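Local atomic coordinates of BugD (Bordetella pertussis Tohama I, PDB entry 2F5X), a protein that binds aspartic acid as a periplasmic solute receptor, probably of a tripartite tricarboxylate transporter-type system. Residues A[113-119]-A[205-211]. Sequence-based numbering, arbitrary orientation.
Sequences MTIIARG and VKAYAVT
Ile115 faces both Tyr208 and Ala209 in a classic beta bulge between antiparallel strands 102-117 and 206-210 of this periplasmic binding protein. Tyr208 N donates to Ile115 O at 3.0 Å, and Ile115 N donates to Ala209 O at 2.9 Å. The extra residue leaves the buried Ala209 N without a partner. It also turns the Tyr208 side chain to the same face as Ile115 and Ala117. The ring meets Ala117 tightly and edge-on, with CB in the ring plane and 3.6 Å from CE2. Tyr208 OH bonds to Pro123 O.

On the face bearing Thr114, Ile116 and Val210, the Ile116 side is buried by helices 174-182 and 193-201. Ile116 CG2 lies 4.1 Å from Val205 CG2 and 4.2 Å from Ala207 CB. The end at Arg118 and Gly119 is more open. There Lys206 CG, anti to the carbonyl carbon (chi1 -66°), passes 3.4 Å from Arg118 O. Bends further along the chain carry NZ to Phe121 O.

The other end lies near the bound aspartic acid, about 5 Å from the side chain of Met113, a selenomethionine. Thr211 (chi1 61°) sets OG1 between its own N and carbonyl carbon, where it accepts from Met113 N (3.0 Å) and also bonds to Val235 O.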
HETATM    1  N   MSE A 113      -7.191   3.201   4.280  1.00  8.81           N
HETATM    2  CA  MSE A 113      -6.622   4.510   3.983  1.00  9.08           C
HETATM    3  C   MSE A 113      -7.414   5.667   4.606  1.00  8.72           C
HETATM    4  O   MSE A 113      -8.602   5.523   4.939  1.00  8.86           O
HETATM    5  CB  MSE A 113      -6.442   4.670   2.474  1.00  8.30           C
HETATM    6  CG  MSE A 113      -5.584   3.542   1.877  1.00 10.39           C
HETATM    7 SE   MSE A 113      -5.357   3.760  -0.004  1.00 13.62          SE
HETATM    8  CE  MSE A 113      -3.997   5.202   0.091  1.00 10.57           C
ATOM      9  N   THR A 114      -6.727   6.794   4.784  1.00  8.67           N
ATOM     10  CA  THR A 114      -7.310   8.024   5.299  1.00  8.87           C
ATOM     11  C   THR A 114      -7.092   9.154   4.311  1.00  9.09           C
ATOM     12  O   THR A 114      -5.984   9.310   3.783  1.00  8.92           O
ATOM     13  CB  THR A 114      -6.629   8.442   6.627  1.00  8.56           C
ATOM     14  OG1 THR A 114      -5.199   8.455   6.448  1.00  9.03           O
ATOM     15  CG2 THR A 114      -6.885   7.399   7.720  1.00  8.58           C
ATOM     16  N   ILE A 115      -8.142   9.942   4.076  1.00  9.14           N
ATOM     17  CA  ILE A 115      -8.035  11.183   3.306  1.00  9.75           C
ATOM     18  C   ILE A 115      -7.597  12.270   4.278  1.00  9.07           C
ATOM     19  O   ILE A 115      -8.307  12.557   5.240  1.00  8.74           O
ATOM     20  CB  ILE A 115      -9.398  11.565   2.664  1.00 10.04           C
ATOM     21  CG1 ILE A 115      -9.947  10.430   1.786  1.00 13.84           C
ATOM     22  CG2 ILE A 115      -9.298  12.922   1.893  1.00 11.00           C
ATOM     23  CD1 ILE A 115      -9.395  10.377   0.427  1.00 19.22           C
ATOM     24  N   ILE A 116      -6.421  12.846   4.034  1.00  8.17           N
ATOM     25  CA  ILE A 116      -5.851  13.849   4.928  1.00  8.50           C
ATOM     26  C   ILE A 116      -5.408  15.086   4.153  1.00  8.22           C
ATOM     27  O   ILE A 116      -5.267  15.057   2.925  1.00  7.75           O
ATOM     28  CB  ILE A 116      -4.640  13.278   5.740  1.00  7.89           C
ATOM     29  CG1 ILE A 116      -3.497  12.826   4.806  1.00  8.37           C
ATOM     30  CG2 ILE A 116      -5.078  12.166   6.704  1.00  9.15           C
ATOM     31  CD1 ILE A 116      -2.196  12.501   5.565  1.00  8.67           C
ATOM     32  N   ALA A 117      -5.164  16.172   4.879  1.00  8.56           N
ATOM     33  CA  ALA A 117      -4.632  17.384   4.272  1.00  8.58           C
ATOM     34  C   ALA A 117      -3.652  18.064   5.217  1.00  9.31           C
ATOM     35  O   ALA A 117      -3.570  17.709   6.400  1.00  9.29           O
ATOM     36  CB  ALA A 117      -5.767  18.336   3.901  1.00  8.75           C
ATOM     37  N   ARG A 118      -2.915  19.040   4.691  1.00  9.46           N
ATOM     38  CA  ARG A 118      -2.005  19.830   5.513  1.00 10.37           C
ATOM     39  C   ARG A 118      -2.769  20.420   6.702  1.00 10.94           C
ATOM     40  O   ARG A 118      -3.981  20.654   6.621  1.00 11.06           O
ATOM     41  CB  ARG A 118      -1.321  20.929   4.682  1.00 10.52           C
ATOM     42  CG  ARG A 118      -2.249  21.815   3.852  1.00 11.70           C
ATOM     43  CD  ARG A 118      -1.479  22.916   3.112  1.00 15.07           C
ATOM     44  NE  ARG A 118      -2.278  23.650   2.138  1.00 19.11           N
ATOM     45  CZ  ARG A 118      -2.989  24.740   2.408  1.00 20.31           C
ATOM     46  NH1 ARG A 118      -3.037  25.221   3.651  1.00 20.44           N
ATOM     47  NH2 ARG A 118      -3.662  25.349   1.430  1.00 19.78           N
ATOM     48  N   GLY A 119      -2.056  20.611   7.812  1.00 11.46           N
ATOM     49  CA  GLY A 119      -2.663  20.964   9.087  1.00 12.10           C
ATOM     50  C   GLY A 119      -3.491  22.237   9.099  1.00 12.51           C
ATOM     51  O   GLY A 119      -4.329  22.411   9.980  1.00 13.23           O
ATOM     52  N   VAL A 205      -2.000  16.710  11.093  1.00 12.51           N
ATOM     53  CA  VAL A 205      -2.648  16.858   9.787  1.00 11.73           C
ATOM     54  C   VAL A 205      -4.161  16.907   9.972  1.00 11.31           C
ATOM     55  O   VAL A 205      -4.670  16.439  10.986  1.00 12.02           O
ATOM     56  CB  VAL A 205      -2.271  15.710   8.812  1.00 10.90           C
ATOM     57  CG1 VAL A 205      -0.768  15.709   8.542  1.00 12.03           C
ATOM     58  CG2 VAL A 205      -2.737  14.332   9.334  1.00 11.56           C
ATOM     59  N   LYS A 206      -4.868  17.468   8.994  1.00 10.66           N
ATOM     60  CA  LYS A 206      -6.332  17.420   8.971  1.00 10.68           C
ATOM     61  C   LYS A 206      -6.749  16.049   8.478  1.00 10.18           C
ATOM     62  O   LYS A 206      -6.126  15.499   7.561  1.00  9.92           O
ATOM     63  CB  LYS A 206      -6.913  18.506   8.054  1.00 10.64           C
ATOM     64  CG  LYS A 206      -6.661  19.943   8.535  1.00 14.22           C
ATOM     65  CD  LYS A 206      -7.575  20.305   9.681  1.00 18.15           C
ATOM     66  CE  LYS A 206      -8.731  21.155   9.202  1.00 20.18           C
ATOM     67  NZ  LYS A 206      -8.490  22.635   9.209  1.00 16.77           N
ATOM     68  N   ALA A 207      -7.776  15.471   9.098  1.00 10.01           N
ATOM     69  CA  ALA A 207      -8.201  14.124   8.723  1.00  9.94           C
ATOM     70  C   ALA A 207      -9.702  14.116   8.481  1.00 10.00           C
ATOM     71  O   ALA A 207     -10.459  14.619   9.305  1.00  9.67           O
ATOM     72  CB  ALA A 207      -7.801  13.110   9.806  1.00 10.68           C
ATOM     73  N   TYR A 208     -10.125  13.548   7.350  1.00  9.65           N
ATOM     74  CA  TYR A 208     -11.511  13.715   6.883  1.00  9.72           C
ATOM     75  C   TYR A 208     -12.357  12.451   6.807  1.00  9.64           C
ATOM     76  O   TYR A 208     -13.556  12.484   7.086  1.00  9.37           O
ATOM     77  CB  TYR A 208     -11.513  14.407   5.521  1.00  9.70           C
ATOM     78  CG  TYR A 208     -10.877  15.775   5.566  1.00  9.46           C
ATOM     79  CD1 TYR A 208     -11.597  16.888   6.012  1.00  9.52           C
ATOM     80  CD2 TYR A 208      -9.550  15.958   5.176  1.00  9.82           C
ATOM     81  CE1 TYR A 208     -11.014  18.156   6.046  1.00  8.95           C
ATOM     82  CE2 TYR A 208      -8.957  17.216   5.221  1.00  8.46           C
ATOM     83  CZ  TYR A 208      -9.692  18.306   5.662  1.00  8.47           C
ATOM     84  OH  TYR A 208      -9.095  19.545   5.701  1.00  8.63           O
ATOM     85  N   ALA A 209     -11.743  11.343   6.414  1.00  9.87           N
ATOM     86  CA  ALA A 209     -12.499  10.128   6.133  1.00  9.72           C
ATOM     87  C   ALA A 209     -11.583   8.931   5.983  1.00  9.73           C
ATOM     88  O   ALA A 209     -10.389   9.083   5.723  1.00 10.35           O
ATOM     89  CB  ALA A 209     -13.324  10.302   4.850  1.00  9.72           C
ATOM     90  N   VAL A 210     -12.163   7.744   6.115  1.00 10.28           N
ATOM     91  CA  VAL A 210     -11.440   6.492   5.876  1.00 10.19           C
ATOM     92  C   VAL A 210     -12.057   5.748   4.689  1.00 10.47           C
ATOM     93  O   VAL A 210     -13.192   6.032   4.307  1.00 10.26           O
ATOM     94  CB  VAL A 210     -11.428   5.589   7.131  1.00  9.99           C
ATOM     95  CG1 VAL A 210     -10.631   6.265   8.253  1.00 11.42           C
ATOM     96  CG2 VAL A 210     -12.867   5.257   7.594  1.00 10.10           C
ATOM     97  N   THR A 211     -11.312   4.808   4.109  1.00 10.16           N
ATOM     98  CA  THR A 211     -11.765   4.105   2.905  1.00 11.30           C
ATOM     99  C   THR A 211     -12.241   2.683   3.178  1.00 11.97           C
ATOM    100  O   THR A 211     -12.479   1.912   2.245  1.00 12.45           O
ATOM    101  CB  THR A 211     -10.647   4.048   1.859  1.00 10.93           C
ATOM    102  OG1 THR A 211      -9.532   3.338   2.419  1.00 10.57           O
ATOM    103  CG2 THR A 211     -10.114   5.451   1.544  1.00 10.93           C
TER